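Local coordinates for glia-derived nexin (Homo sapiens, PDB 4DY0), which inhibits serine proteases such as thrombin, trypsin and urokinase, binds heparin, and promotes neurite extension by blocking thrombin, at residues Gly38-Ala50 with Gln57-Val69. Numbering follows the deposited sequence.
Sequences GIASVLGMLQLGA and QLAMVMRYGVNGV
Helix 38-47 and helix 57-62 run roughly antiparallel, at 150°, with their axes 10.2 Å apart at the closest. R63 leaves the second helix with positive phi, and the chain then turns across the first helix, where V66 CA comes closest to G44 CA. G44 faces V66, its CA 3.7 Å from V66 CG2. Q47 reaches across from the first helix and binds the backbone after the second helix twice. Its OE1 accepts from V66 N at 2.7 Å in a nearly straight bond, with the donor tilted 27° from the carbonyl plane. Its NE2 donates to Y64 O at 2.9 Å, close to the amide plane of Q47. The two bonds fix the flip of the amide. This helical hairpin belongs to the serpin fold, where helix 5-26 packs against both segments and helix 105-115 covers M45 and L48. With an alanine in place of Q47, V66 N and Y64 O would lose these partners, and the segment after the second helix would probably be freer to shift. M62 runs alongside Q47 in the opposite sense. Its bend at chi3 (63°) brings CE over G44 N, while SD lies 3.5 Å from L43 CB. L58 fills the other end of the interface. Its CD2 meets L43 CD2 at 3.6 Å, and its CD1 touches both Q47 CA and A50 CB. L48 crosses V66 at about a right angle, CD1 touching CG1. A water links Y64 OH to A40 O, the latter bond being weak.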
loop_
_atom_site.group_PDB
_atom_site.type_symbol
_atom_site.label_atom_id
_atom_site.label_comp_id
_atom_site.label_asym_id
_atom_site.label_seq_id
_atom_site.Cartn_x
_atom_site.Cartn_y
_atom_site.Cartn_z
ATOM N N GLY A 38 -0.543 -2.877 -4.538
ATOM C CA GLY A 38 -1.915 -3.366 -4.466
ATOM C C GLY A 38 -2.822 -2.565 -5.382
ATOM O O GLY A 38 -3.781 -3.091 -5.949
ATOM N N ILE A 39 -2.519 -1.282 -5.524
ATOM C CA ILE A 39 -3.272 -0.427 -6.424
ATOM C C ILE A 39 -3.055 -0.897 -7.860
ATOM O O ILE A 39 -4.003 -1.021 -8.634
ATOM C CB ILE A 39 -2.870 1.053 -6.251
ATOM C CG1 ILE A 39 -3.342 1.561 -4.884
ATOM C CG2 ILE A 39 -3.447 1.903 -7.365
ATOM C CD1 ILE A 39 -3.143 3.047 -4.669
ATOM N N ALA A 40 -1.802 -1.179 -8.200
ATOM C CA ALA A 40 -1.464 -1.701 -9.522
ATOM C C ALA A 40 -2.223 -2.996 -9.824
ATOM O O ALA A 40 -2.815 -3.146 -10.892
ATOM C CB ALA A 40 0.039 -1.925 -9.633
ATOM N N SER A 41 -2.207 -3.929 -8.882
ATOM C CA SER A 41 -2.924 -5.188 -9.057
ATOM C C SER A 41 -4.425 -4.975 -9.248
ATOM O O SER A 41 -5.048 -5.568 -10.133
ATOM C CB SER A 41 -2.667 -6.111 -7.867
ATOM O OG SER A 41 -1.273 -6.291 -7.675
ATOM N N VAL A 42 -5.001 -4.154 -8.319
ATOM C CA VAL A 42 -6.422 -3.844 -8.411
ATOM C C VAL A 42 -6.813 -3.306 -9.793
ATOM O O VAL A 42 -7.875 -3.636 -10.316
ATOM C CB VAL A 42 -6.839 -2.862 -7.304
ATOM C CG1 VAL A 42 -8.086 -2.101 -7.700
ATOM C CG2 VAL A 42 -7.041 -3.617 -5.994
ATOM N N LEU A 43 -5.955 -2.453 -10.480
ATOM C CA LEU A 43 -6.230 -1.929 -11.811
ATOM C C LEU A 43 -6.115 -3.042 -12.856
ATOM O O LEU A 43 -6.887 -3.087 -13.812
ATOM C CB LEU A 43 -5.301 -0.757 -12.150
ATOM C CG LEU A 43 -5.471 0.547 -11.347
ATOM C CD1 LEU A 43 -4.398 1.571 -11.716
ATOM C CD2 LEU A 43 -6.863 1.150 -11.537
ATOM N N GLY A 44 -5.153 -3.940 -12.670
ATOM C CA GLY A 44 -5.014 -5.101 -13.546
ATOM C C GLY A 44 -6.246 -5.991 -13.487
ATOM O O GLY A 44 -6.793 -6.392 -14.517
ATOM N N MET A 45 -6.685 -6.293 -12.271
ATOM C CA MET A 45 -7.903 -7.055 -12.059
ATOM C C MET A 45 -9.058 -6.487 -12.877
ATOM O O MET A 45 -9.730 -7.216 -13.603
ATOM C CB MET A 45 -8.258 -7.069 -10.570
ATOM C CG MET A 45 -7.363 -7.986 -9.745
ATOM S SD MET A 45 -7.204 -7.513 -8.008
ATOM C CE MET A 45 -8.910 -7.187 -7.586
ATOM N N LEU A 46 -9.279 -5.181 -12.759
ATOM C CA LEU A 46 -10.354 -4.509 -13.489
ATOM C C LEU A 46 -10.106 -4.460 -14.997
ATOM O O LEU A 46 -11.049 -4.441 -15.783
ATOM C CB LEU A 46 -10.556 -3.087 -12.957
ATOM C CG LEU A 46 -11.128 -2.966 -11.546
ATOM C CD1 LEU A 46 -11.223 -1.515 -11.138
ATOM C CD2 LEU A 46 -12.489 -3.624 -11.476
ATOM N N GLN A 47 -8.843 -4.426 -15.407
ATOM C CA GLN A 47 -8.543 -4.360 -16.830
ATOM C C GLN A 47 -8.978 -5.652 -17.525
ATOM O O GLN A 47 -9.384 -5.640 -18.685
ATOM C CB GLN A 47 -7.060 -4.097 -17.068
ATOM C CG GLN A 47 -6.800 -3.246 -18.293
ATOM C CD GLN A 47 -5.384 -3.378 -18.812
ATOM O OE1 GLN A 47 -5.041 -4.367 -19.461
ATOM N NE2 GLN A 47 -4.555 -2.375 -18.539
ATOM N N LEU A 48 -8.895 -6.758 -16.792
ATOM C CA LEU A 48 -9.307 -8.066 -17.283
ATOM C C LEU A 48 -10.760 -8.096 -17.748
ATOM O O LEU A 48 -11.122 -8.900 -18.606
ATOM C CB LEU A 48 -9.106 -9.114 -16.184
ATOM C CG LEU A 48 -7.911 -10.075 -16.243
ATOM C CD1 LEU A 48 -6.793 -9.581 -17.146
ATOM C CD2 LEU A 48 -7.399 -10.357 -14.832
ATOM N N GLY A 49 -11.593 -7.228 -17.180
ATOM C CA GLY A 49 -13.024 -7.258 -17.467
ATOM C C GLY A 49 -13.524 -6.091 -18.294
ATOM O O GLY A 49 -14.652 -6.111 -18.788
ATOM N N ALA A 50 -12.683 -5.071 -18.446
ATOM C CA ALA A 50 -13.073 -3.847 -19.150
ATOM C C ALA A 50 -13.059 -4.000 -20.669
ATOM O O ALA A 50 -12.421 -4.901 -21.214
ATOM C CB ALA A 50 -12.173 -2.682 -18.733
ATOM N N GLN A 57 -8.995 3.846 -20.954
ATOM C CA GLN A 57 -8.534 4.709 -19.864
ATOM C C GLN A 57 -7.589 3.962 -18.926
ATOM O O GLN A 57 -6.546 4.483 -18.538
ATOM C CB GLN A 57 -9.715 5.281 -19.084
ATOM C CG GLN A 57 -10.592 6.217 -19.904
ATOM C CD GLN A 57 -11.789 6.728 -19.122
ATOM O OE1 GLN A 57 -12.198 6.127 -18.125
ATOM N NE2 GLN A 57 -12.362 7.838 -19.577
ATOM N N LEU A 58 -7.954 2.735 -18.570
ATOM C CA LEU A 58 -7.106 1.915 -17.710
ATOM C C LEU A 58 -5.734 1.667 -18.338
ATOM O O LEU A 58 -4.701 1.858 -17.692
ATOM C CB LEU A 58 -7.791 0.585 -17.394
ATOM C CG LEU A 58 -8.831 0.631 -16.274
ATOM C CD1 LEU A 58 -9.758 -0.585 -16.336
ATOM C CD2 LEU A 58 -8.137 0.731 -14.920
ATOM N N ALA A 59 -5.731 1.248 -19.601
ATOM C CA ALA A 59 -4.491 0.934 -20.297
ATOM C C ALA A 59 -3.601 2.164 -20.414
ATOM O O ALA A 59 -2.384 2.074 -20.269
ATOM C CB ALA A 59 -4.782 0.347 -21.678
ATOM N N MET A 60 -4.213 3.312 -20.674
ATOM C CA MET A 60 -3.463 4.556 -20.790
ATOM C C MET A 60 -2.793 4.937 -19.469
ATOM O O MET A 60 -1.626 5.332 -19.447
ATOM C CB MET A 60 -4.369 5.698 -21.252
ATOM C CG MET A 60 -3.621 7.001 -21.511
ATOM S SD MET A 60 -4.361 8.425 -20.679
ATOM C CE MET A 60 -3.718 8.239 -19.021
ATOM N N VAL A 61 -3.534 4.831 -18.370
ATOM C CA VAL A 61 -3.000 5.200 -17.064
ATOM C C VAL A 61 -1.933 4.210 -16.594
ATOM O O VAL A 61 -0.872 4.605 -16.116
ATOM C CB VAL A 61 -4.108 5.290 -16.004
ATOM C CG1 VAL A 61 -3.505 5.461 -14.622
ATOM C CG2 VAL A 61 -5.059 6.430 -16.325
ATOM N N MET A 62 -2.219 2.921 -16.734
ATOM C CA MET A 62 -1.277 1.892 -16.310
ATOM C C MET A 62 -0.089 1.827 -17.260
ATOM O O MET A 62 0.999 1.395 -16.883
ATOM C CB MET A 62 -1.973 0.535 -16.235
ATOM C CG MET A 62 -3.052 0.471 -15.170
ATOM S SD MET A 62 -4.170 -0.918 -15.421
ATOM C CE MET A 62 -3.048 -2.307 -15.231
ATOM N N ARG A 63 -0.306 2.264 -18.494
ATOM C CA ARG A 63 0.752 2.281 -19.496
ATOM C C ARG A 63 1.120 0.866 -19.934
ATOM O O ARG A 63 2.221 0.631 -20.424
ATOM C CB ARG A 63 1.986 3.024 -18.972
ATOM C CG ARG A 63 1.805 4.533 -18.855
ATOM C CD ARG A 63 3.052 5.206 -18.296
ATOM N N TYR A 64 0.195 -0.071 -19.746
ATOM C CA TYR A 64 0.360 -1.427 -20.265
ATOM C C TYR A 64 -0.943 -2.213 -20.226
ATOM O O TYR A 64 -1.863 -1.874 -19.479
ATOM C CB TYR A 64 1.451 -2.187 -19.506
ATOM C CG TYR A 64 1.161 -2.409 -18.037
ATOM C CD1 TYR A 64 1.714 -1.579 -17.070
ATOM C CD2 TYR A 64 0.345 -3.453 -17.617
ATOM C CE1 TYR A 64 1.466 -1.779 -15.730
ATOM C CE2 TYR A 64 0.087 -3.660 -16.271
ATOM C CZ TYR A 64 0.652 -2.818 -15.334
ATOM O OH TYR A 64 0.407 -3.008 -13.993
ATOM N N GLY A 65 -1.017 -3.259 -21.041
ATOM C CA GLY A 65 -2.175 -4.144 -21.045
ATOM C C GLY A 65 -1.847 -5.441 -20.330
ATOM O O GLY A 65 -0.742 -5.970 -20.467
ATOM N N VAL A 66 -2.801 -5.955 -19.560
ATOM C CA VAL A 66 -2.583 -7.195 -18.825
ATOM C C VAL A 66 -2.363 -8.370 -19.775
ATOM O O VAL A 66 -1.483 -9.199 -19.548
ATOM C CB VAL A 66 -3.743 -7.506 -17.870
ATOM C CG1 VAL A 66 -3.522 -8.851 -17.199
ATOM C CG2 VAL A 66 -3.869 -6.412 -16.830
ATOM N N ASN A 67 -3.167 -8.437 -20.834
ATOM C CA ASN A 67 -2.979 -9.442 -21.876
ATOM C C ASN A 67 -1.615 -9.269 -22.526
ATOM O O ASN A 67 -1.357 -8.253 -23.167
ATOM C CB ASN A 67 -4.062 -9.324 -22.952
ATOM C CG ASN A 67 -5.399 -9.880 -22.507
ATOM O OD1 ASN A 67 -5.606 -10.179 -21.333
ATOM N ND2 ASN A 67 -6.321 -10.019 -23.454
ATOM N N GLY A 68 -0.741 -10.254 -22.359
ATOM C CA GLY A 68 0.588 -10.175 -22.950
ATOM C C GLY A 68 1.650 -9.725 -21.968
ATOM O O GLY A 68 2.817 -9.576 -22.325
ATOM N N VAL A 69 1.246 -9.501 -20.725
ATOM C CA VAL A 69 2.200 -9.235 -19.658
ATOM C C VAL A 69 1.803 -10.023 -18.415
ATOM O O VAL A 69 2.537 -10.066 -17.432
ATOM C CB VAL A 69 2.305 -7.727 -19.349
ATOM C CG1 VAL A 69 2.857 -7.501 -17.954
ATOM C CG2 VAL A 69 3.178 -7.039 -20.386
HETATM O O HOH W 1 -0.943 -4.890 -12.261
#